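Local coordinates for protein quinone oxidoreductase 1 (Escherichia coli, PDB 1QOR) that catalyses the NADPH-dependent one-electron reduction of quinones to semiquinones, working as a homodimer of the zinc-containing alcohol dehydrogenase family, at residues I252-Q255 against K256-Y260; L131-K134 against T135-K139; D196-E199 against R200-I204; A94-S97 against V98-I101. All coordinates share one frame; numbering follows the deposited sequence.

Contact 1 (I252-Q255 against K256-Y260)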
# COMPACT_ATOMS: atom_id res chain seq x y z
N ILE A 252 -8.39 -8.53 -0.08
CA ILE A 252 -7.83 -8.89 1.22
C ILE A 252 -7.33 -7.69 2.06
O ILE A 252 -7.44 -7.74 3.30
CB ILE A 252 -6.71 -9.96 1.11
CG1 ILE A 252 -6.60 -10.70 2.47
CG2 ILE A 252 -5.35 -9.31 0.77
CD1 ILE A 252 -5.59 -11.86 2.42
N LEU A 253 -6.85 -6.61 1.42
CA LEU A 253 -6.43 -5.43 2.19
C LEU A 253 -7.65 -4.74 2.85
O LEU A 253 -7.57 -4.00 3.87
CB LEU A 253 -5.69 -4.44 1.29
CG LEU A 253 -4.48 -5.04 0.59
CD1 LEU A 253 -3.71 -4.01 -0.34
CD2 LEU A 253 -3.57 -5.59 1.73
N ASN A 254 -8.79 -4.92 2.20
CA ASN A 254 -10.04 -4.34 2.67
C ASN A 254 -10.51 -5.17 3.88
O ASN A 254 -10.73 -4.63 4.98
CB ASN A 254 -11.08 -4.41 1.55
CG ASN A 254 -12.43 -3.77 1.92
OD1 ASN A 254 -13.35 -3.76 1.10
ND2 ASN A 254 -12.54 -3.20 3.11
N GLN A 255 -10.63 -6.47 3.67
CA GLN A 255 -11.07 -7.38 4.71
C GLN A 255 -10.22 -7.27 5.96
O GLN A 255 -10.75 -7.20 7.05
CB GLN A 255 -10.98 -8.79 4.23
CG GLN A 255 -11.91 -9.12 3.13
CD GLN A 255 -11.53 -10.45 2.52
OE1 GLN A 255 -11.68 -10.67 1.30
NE2 GLN A 255 -10.96 -11.35 3.36
N LYS A 256 -8.91 -7.21 5.78
CA LYS A 256 -8.00 -7.14 6.89
C LYS A 256 -7.96 -5.79 7.60
O LYS A 256 -7.15 -5.62 8.51
CB LYS A 256 -6.61 -7.58 6.45
CG LYS A 256 -6.26 -9.03 6.82
CD LYS A 256 -7.15 -10.04 6.19
CE LYS A 256 -7.14 -11.38 6.95
NZ LYS A 256 -5.86 -12.11 6.73
N GLY A 257 -8.80 -4.84 7.20
CA GLY A 257 -8.81 -3.53 7.86
C GLY A 257 -8.43 -2.28 7.08
O GLY A 257 -8.00 -1.30 7.70
N SER A 258 -8.63 -2.27 5.75
CA SER A 258 -8.28 -1.11 4.91
C SER A 258 -6.79 -0.80 5.11
O SER A 258 -6.39 0.33 5.35
CB SER A 258 -9.11 0.11 5.29
OG SER A 258 -10.50 -0.11 5.02
N LEU A 259 -5.97 -1.83 4.96
CA LEU A 259 -4.54 -1.75 5.15
C LEU A 259 -3.83 -1.14 3.95
O LEU A 259 -4.41 -1.03 2.85
CB LEU A 259 -4.00 -3.17 5.36
CG LEU A 259 -4.64 -4.02 6.48
CD1 LEU A 259 -4.04 -5.42 6.52
CD2 LEU A 259 -4.41 -3.29 7.81
N TYR A 260 -2.60 -0.66 4.20
CA TYR A 260 -1.72 -0.16 3.16
C TYR A 260 -0.58 -1.19 3.01
O TYR A 260 -0.26 -1.95 3.95
CB TYR A 260 -1.09 1.16 3.51
CG TYR A 260 -2.02 2.34 3.63
CD1 TYR A 260 -2.88 2.47 4.72
CD2 TYR A 260 -1.94 3.41 2.72
CE1 TYR A 260 -3.60 3.64 4.92
CE2 TYR A 260 -2.68 4.59 2.92
CZ TYR A 260 -3.49 4.68 4.01
OH TYR A 260 -4.18 5.82 4.20
O HOH W 1 -12.03 -2.25 5.79
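Ile252 holds CG1 anti to its backbone N (chi1 -156°), and Lys256 bends at chi2 (62°). The first two torsions of the lysine lay its aliphatic part across the isoleucine one helical turn earlier. The two chains cross obliquely, with Lys256 CD 3.8 Å from Ile252 CG1. A helical bond runs from Lys256 N to Ile252 O at 2.9 Å. A further bend at chi4 turns only NZ. The lysine carries its charge away from the turn: NZ forms a salt bridge with Asp227 at the end of helix 222-227.

Helix 251-255 ends here in a Schellman motif. Gly257 has positive phi (116°), and a side chain at these backbone angles would press on the carbonyl oxygen of Lys256. Gly257 N makes the inner bond of the motif, to Asn254 O at 2.9 Å. One residue beyond the motif, Leu259 N adds a further tie to Leu253 O at 2.9 Å. Ser258 N makes a longer bond of 3.3 Å to Asn254 O. Gly257 N and Ser258 N approach that oxygen from the same face of its carbonyl plane, Gly257 N from well above it. A water donates to Asn254 O at 2.8 Å and is hydrogen-bonded to Ser258 OG. It links the helix end to the turn by a side-chain route.

On the apolar side Leu253 CD2 lies 4.4 Å from Leu259 CB. Ser258 OG also bonds to the backbone N of Ser265 of the second subunit. Tyr260 then enters strand 260-262, which pairs antiparallel with a strand of that subunit and carries the sheet across the dimer interface.

Contact 2 (L131-K134 against T135-K139); sequences LLRK and TYEIK
The C-terminal end of helix 115-135, with a wider pi-type turn at 131-134, is where Leu132 and Arg133 meet Ile138 of the loop that follows. Leu132 O is the focus. Ile138 N donates to Leu132 O at 3.1 Å, an almost straight bond of 165°. Arg133 NE and Arg133 NH2 also donate to Leu132 O, both at 3.0 Å, so one carbonyl oxygen is gripped by three N-H donors. The guanidinium comes side-on, with the oxygen tilted from its plane and NE well above the carbonyl plane. Arg133 can fold back this way because its chain bends twice, at chi2 (-86°) and chi3 (72°). Arg133 NH2 lies only 2.5 Å from Ile138 O, but the angle there is poor and the bond is weak. Glu137 OE2 stands 4.3 Å from Arg133 NH1, well out of the guanidinium plane; its charge may still steady the arginine.

The apolar side chains meet as well: Leu132 CD2 packs 4.0 Å from Ile138 CG1. Thr135 CB rests against Leu131 O.

Leu131 O bonds to the hydroxyl of Tyr214 on strand 210-215. Tyr136 packs on that strand too, and its OH bonds to Glu142. Leu131 and Thr135 lie on Val236 of strand 233-237. Thr135 also touches Tyr130, an NADP(+)-binding residue, and Tyr269 of helix 266-269, while its carbonyl oxygen bonds to Tyr260 of the second subunit.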
# COMPACT_ATOMS: atom_id res chain seq x y z
N LEU A 131 13.97 2.25 5.72
CA LEU A 131 12.83 1.54 6.29
C LEU A 131 12.26 2.15 7.59
O LEU A 131 11.06 2.36 7.69
CB LEU A 131 13.23 0.10 6.56
CG LEU A 131 13.31 -0.87 5.38
CD1 LEU A 131 13.71 -2.24 5.91
CD2 LEU A 131 11.97 -0.94 4.67
N LEU A 132 13.11 2.48 8.56
CA LEU A 132 12.69 2.99 9.88
C LEU A 132 12.52 4.50 9.99
O LEU A 132 11.94 5.01 10.97
CB LEU A 132 13.70 2.55 10.94
CG LEU A 132 13.97 1.05 11.07
CD1 LEU A 132 14.80 0.75 12.31
CD2 LEU A 132 12.67 0.31 11.18
N ARG A 133 13.10 5.20 9.02
CA ARG A 133 13.05 6.64 9.01
C ARG A 133 12.26 7.23 7.84
O ARG A 133 11.74 8.32 7.98
CB ARG A 133 14.47 7.21 9.01
CG ARG A 133 15.47 6.51 10.01
CD ARG A 133 15.38 7.13 11.39
NE ARG A 133 14.14 6.73 12.01
CZ ARG A 133 13.37 7.50 12.79
NH1 ARG A 133 13.71 8.75 13.09
NH2 ARG A 133 12.19 7.00 13.18
N LYS A 134 12.14 6.54 6.72
CA LYS A 134 11.44 7.12 5.57
C LYS A 134 10.15 6.43 5.17
O LYS A 134 9.13 7.07 4.96
CB LYS A 134 12.35 7.15 4.34
CG LYS A 134 13.73 7.76 4.53
CD LYS A 134 13.64 9.18 4.99
CE LYS A 134 14.93 9.94 4.64
NZ LYS A 134 15.06 11.20 5.45
N THR A 135 10.20 5.12 4.98
CA THR A 135 9.01 4.37 4.56
C THR A 135 7.87 4.58 5.57
O THR A 135 6.68 4.69 5.21
CB THR A 135 9.36 2.90 4.41
OG1 THR A 135 10.42 2.78 3.45
CG2 THR A 135 8.14 2.08 4.01
N TYR A 136 8.26 4.60 6.83
CA TYR A 136 7.34 4.81 7.94
C TYR A 136 8.28 5.31 9.05
O TYR A 136 9.36 4.75 9.24
CB TYR A 136 6.68 3.50 8.32
CG TYR A 136 5.85 3.60 9.57
CD1 TYR A 136 6.44 3.44 10.83
CD2 TYR A 136 4.50 3.83 9.50
CE1 TYR A 136 5.69 3.50 11.98
CE2 TYR A 136 3.74 3.89 10.64
CZ TYR A 136 4.34 3.72 11.88
OH TYR A 136 3.56 3.79 13.00
N GLU A 137 7.90 6.38 9.74
CA GLU A 137 8.76 6.91 10.78
C GLU A 137 8.50 6.32 12.16
O GLU A 137 7.58 6.70 12.85
CB GLU A 137 8.60 8.41 10.82
CG GLU A 137 9.55 9.05 11.75
CD GLU A 137 9.42 10.56 11.72
OE1 GLU A 137 8.27 11.06 11.75
OE2 GLU A 137 10.48 11.24 11.63
N ILE A 138 9.36 5.39 12.58
CA ILE A 138 9.25 4.74 13.88
C ILE A 138 9.49 5.76 15.00
O ILE A 138 10.37 6.59 14.88
CB ILE A 138 10.27 3.56 13.94
CG1 ILE A 138 9.78 2.37 13.10
CG2 ILE A 138 10.55 3.12 15.35
CD1 ILE A 138 8.47 1.77 13.57
N LYS A 139 8.64 5.76 16.03
CA LYS A 139 8.76 6.68 17.17
C LYS A 139 9.19 5.96 18.45
O LYS A 139 9.01 4.76 18.58
CB LYS A 139 7.41 7.29 17.51
CG LYS A 139 6.75 8.10 16.44
CD LYS A 139 5.33 7.54 16.24

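Contact 3 (D196-E199 against R200-I204); sequences DLVE and RLKEI
Lys202 NZ meets the carboxylate of Glu199 in a salt bridge three residues apart along the helix. Glu199 OE2 lies 2.7 Å from Lys202 NZ and is met on its syn side; the bond from NZ to Glu199 OE1 is weak. The two chains lie side by side and point the same way. Glu199 bends at chi2 (-41°), which folds its carboxylate back toward Lys202. With an alanine at the lysine position, the Glu199 carboxylate would probably lose its mate and be free to turn.

Regular helical bonds hold this pair in step, Lys202 N to Val198 O and Glu203 N to Glu199 O. Asp196 is the N-cap: its OD1 accepts from Glu199 N at 2.9 Å. Further along, Arg200 NH1 reaches Glu203 OE1 at 3.2 Å, within the guanidinium plane but from above the carboxylate. Its NE forms a salt bridge with Glu195. Ile204 CD1 lies over one guanidinium face.

Leu197 and Leu201 turn inward onto strand 167-172, as helices flank the parallel sheet in a Rossmann fold. Charges are matched in the pairs Lys202-Glu199, Arg200-Glu203 and Arg200-Glu195. The Asp196 carboxylate at the N-terminus is likely to be favoured by the helix dipole.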
# COMPACT_ATOMS: atom_id res chain seq x y z
N ASP A 196 2.86 -19.60 17.64
CA ASP A 196 1.75 -19.08 16.87
C ASP A 196 1.98 -17.59 16.85
O ASP A 196 1.64 -16.89 17.81
CB ASP A 196 0.44 -19.35 17.57
CG ASP A 196 -0.73 -18.98 16.70
OD1 ASP A 196 -0.99 -17.78 16.49
OD2 ASP A 196 -1.37 -19.91 16.18
N LEU A 197 2.55 -17.12 15.75
CA LEU A 197 2.87 -15.71 15.60
C LEU A 197 1.78 -14.70 15.90
O LEU A 197 2.04 -13.67 16.56
CB LEU A 197 3.41 -15.46 14.19
CG LEU A 197 3.54 -14.03 13.64
CD1 LEU A 197 4.49 -13.21 14.48
CD2 LEU A 197 4.08 -14.14 12.22
N VAL A 198 0.58 -14.95 15.35
CA VAL A 198 -0.53 -14.01 15.50
C VAL A 198 -1.02 -13.93 16.93
O VAL A 198 -1.17 -12.83 17.47
CB VAL A 198 -1.70 -14.32 14.49
CG1 VAL A 198 -2.91 -13.44 14.78
CG2 VAL A 198 -1.24 -14.04 13.03
N GLU A 199 -1.23 -15.09 17.56
CA GLU A 199 -1.67 -15.11 18.94
C GLU A 199 -0.59 -14.49 19.87
O GLU A 199 -0.93 -13.64 20.71
CB GLU A 199 -2.04 -16.53 19.37
CG GLU A 199 -3.39 -17.04 18.78
CD GLU A 199 -4.56 -15.98 18.76
OE1 GLU A 199 -4.81 -15.32 19.80
OE2 GLU A 199 -5.24 -15.81 17.70
N ARG A 200 0.68 -14.85 19.70
CA ARG A 200 1.73 -14.25 20.56
C ARG A 200 1.78 -12.76 20.34
O ARG A 200 1.92 -11.99 21.29
CB ARG A 200 3.11 -14.84 20.30
CG ARG A 200 3.36 -16.23 20.89
CD ARG A 200 3.58 -16.15 22.41
NE ARG A 200 4.88 -15.61 22.80
CZ ARG A 200 5.06 -14.71 23.76
NH1 ARG A 200 4.02 -14.21 24.45
NH2 ARG A 200 6.29 -14.30 24.05
N LEU A 201 1.65 -12.31 19.09
CA LEU A 201 1.70 -10.88 18.84
C LEU A 201 0.55 -10.14 19.51
O LEU A 201 0.72 -9.02 20.02
CB LEU A 201 1.80 -10.54 17.33
CG LEU A 201 1.78 -8.99 17.32
CD1 LEU A 201 3.09 -8.42 16.93
CD2 LEU A 201 0.56 -8.34 16.64
N LYS A 202 -0.64 -10.73 19.51
CA LYS A 202 -1.78 -10.09 20.18
C LYS A 202 -1.56 -10.05 21.71
O LYS A 202 -1.88 -9.07 22.38
CB LYS A 202 -3.08 -10.84 19.88
CG LYS A 202 -3.59 -10.57 18.49
CD LYS A 202 -4.92 -11.23 18.24
CE LYS A 202 -4.83 -12.72 18.45
NZ LYS A 202 -6.20 -13.35 18.30
N GLU A 203 -0.99 -11.14 22.23
CA GLU A 203 -0.69 -11.25 23.65
C GLU A 203 0.32 -10.16 24.05
O GLU A 203 0.02 -9.33 24.90
CB GLU A 203 -0.14 -12.65 23.91
CG GLU A 203 0.18 -12.94 25.33
CD GLU A 203 0.41 -14.42 25.58
OE1 GLU A 203 0.94 -15.07 24.66
OE2 GLU A 203 0.07 -14.91 26.70
N ILE A 204 1.45 -10.09 23.32
CA ILE A 204 2.53 -9.12 23.58
C ILE A 204 2.07 -7.66 23.52
O ILE A 204 2.56 -6.80 24.30
CB ILE A 204 3.73 -9.33 22.59
CG1 ILE A 204 4.48 -10.63 22.88
CG2 ILE A 204 4.74 -8.21 22.69
CD1 ILE A 204 5.44 -11.06 21.75

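Contact 4 (A94-S97 against V98-I101); sequences AYSS and VHNI
The backbone N of Ala94 sits over one face of the His99 ring, 3.7 Å above its plane and offset toward the rim. It is an unusual meeting of an amide nitrogen with an imidazole, and no hydrogen bond joins the two segments. The ring comes there because His99 sets CG anti to its backbone N (chi1 -167°), which turns the imidazole back toward Ala94. His99 CD2 then lies 3.8 Å from Ala94 N and 4.4 Å from Ala94 CB.

Ser96 points toward the strand. Ser96 OG approaches His99 CB at 3.5 Å and stands 3.2 Å from Val98 O. Its hydrogen bond goes to the carbonyl of Gly93.

The loop turns at Tyr95, the centre of an inverse gamma turn, in which Ser96 N makes a weak bond to Ala94 O at 2.7 Å. It leads into strand 98-102 of the GroES-like domain, which pairs antiparallel with strand 30-35. Ser97 and Val98 make the entry. The Val98 side chain touches Gln32 of strand 30-35, and Ser97 OG is held by the backbone N of Thr3.

His99 NE2 bonds to Ala91 O, and the ring also packs on Tyr87 of strand 84-87. A leucine here would probably leave Ala91 O without this donor and take the flat ring face away from Ala94 N. Tyr95 points the other way, where its OH bonds to Asp44, an NADP(+)-binding residue.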
# COMPACT_ATOMS: atom_id res chain seq x y z
N ALA A 94 30.29 -6.79 -8.25
CA ALA A 94 31.07 -6.51 -7.03
C ALA A 94 31.78 -7.76 -6.50
O ALA A 94 32.74 -7.62 -5.71
CB ALA A 94 30.22 -5.86 -5.97
N TYR A 95 31.31 -8.96 -6.88
CA TYR A 95 31.98 -10.21 -6.48
C TYR A 95 33.23 -10.29 -7.38
O TYR A 95 33.28 -11.09 -8.35
CB TYR A 95 31.12 -11.45 -6.78
CG TYR A 95 30.06 -11.84 -5.77
CD1 TYR A 95 29.44 -10.89 -4.94
CD2 TYR A 95 29.60 -13.15 -5.71
CE1 TYR A 95 28.40 -11.25 -4.08
CE2 TYR A 95 28.56 -13.52 -4.87
CZ TYR A 95 27.97 -12.56 -4.07
OH TYR A 95 26.91 -12.91 -3.29
N SER A 96 34.22 -9.45 -7.10
CA SER A 96 35.43 -9.38 -7.89
C SER A 96 36.50 -8.66 -7.11
O SER A 96 36.21 -7.87 -6.20
CB SER A 96 35.15 -8.59 -9.16
OG SER A 96 34.77 -7.27 -8.83
N SER A 97 37.74 -8.86 -7.53
CA SER A 97 38.86 -8.21 -6.86
C SER A 97 39.04 -6.77 -7.32
O SER A 97 39.58 -5.96 -6.58
CB SER A 97 40.13 -9.06 -7.01
OG SER A 97 40.49 -9.25 -8.37
N VAL A 98 38.50 -6.41 -8.48
CA VAL A 98 38.60 -5.04 -9.01
C VAL A 98 37.27 -4.79 -9.73
O VAL A 98 36.84 -5.61 -10.56
CB VAL A 98 39.72 -4.91 -10.11
CG1 VAL A 98 39.94 -3.45 -10.50
CG2 VAL A 98 41.02 -5.57 -9.64
N HIS A 99 36.65 -3.65 -9.46
CA HIS A 99 35.37 -3.35 -10.09
C HIS A 99 35.29 -1.87 -10.43
O HIS A 99 35.90 -1.04 -9.75
CB HIS A 99 34.23 -3.78 -9.13
CG HIS A 99 32.86 -3.81 -9.78
ND1 HIS A 99 32.63 -4.30 -11.05
CD2 HIS A 99 31.64 -3.44 -9.30
CE1 HIS A 99 31.34 -4.23 -11.32
NE2 HIS A 99 30.72 -3.70 -10.28
N ASN A 100 34.65 -1.52 -11.53
CA ASN A 100 34.51 -0.09 -11.85
C ASN A 100 33.11 0.32 -11.39
O ASN A 100 32.17 -0.45 -11.54
CB ASN A 100 34.74 0.20 -13.35
CG ASN A 100 36.15 -0.13 -13.80
OD1 ASN A 100 37.12 0.22 -13.15
ND2 ASN A 100 36.26 -0.81 -14.92
N ILE A 101 32.98 1.51 -10.81
CA ILE A 101 31.72 1.95 -10.27
C ILE A 101 31.48 3.43 -10.57
O ILE A 101 32.41 4.23 -10.55
CB ILE A 101 31.71 1.79 -8.66
CG1 ILE A 101 31.98 0.36 -8.24
CG2 ILE A 101 30.37 2.25 -8.06
CD1 ILE A 101 33.41 0.14 -7.85

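How the contacts relate
Along the chain the order is contact 4, contact 2, contact 3, contact 1. Contact 4 belongs to the GroES-like domain, at the start of strand 98-102, with its centre about 44 Å from that of contact 1 and 45 Å from that of contact 3. Contacts 1 and 3 lie in the nucleotide-binding domain, centres about 19 Å apart. Contact 3 is the capped start of helix 197-204 and its surface salt bridges, beside the parallel sheet; contact 1 leads into strand 260-262, outermost within this chain. Helix 222-227 touches both. Contact 2 ends helix 115-135, about 21 Å from contact 1 between centres. Contacts 1 and 2 both reach the second subunit, so these turns help build the homodimer.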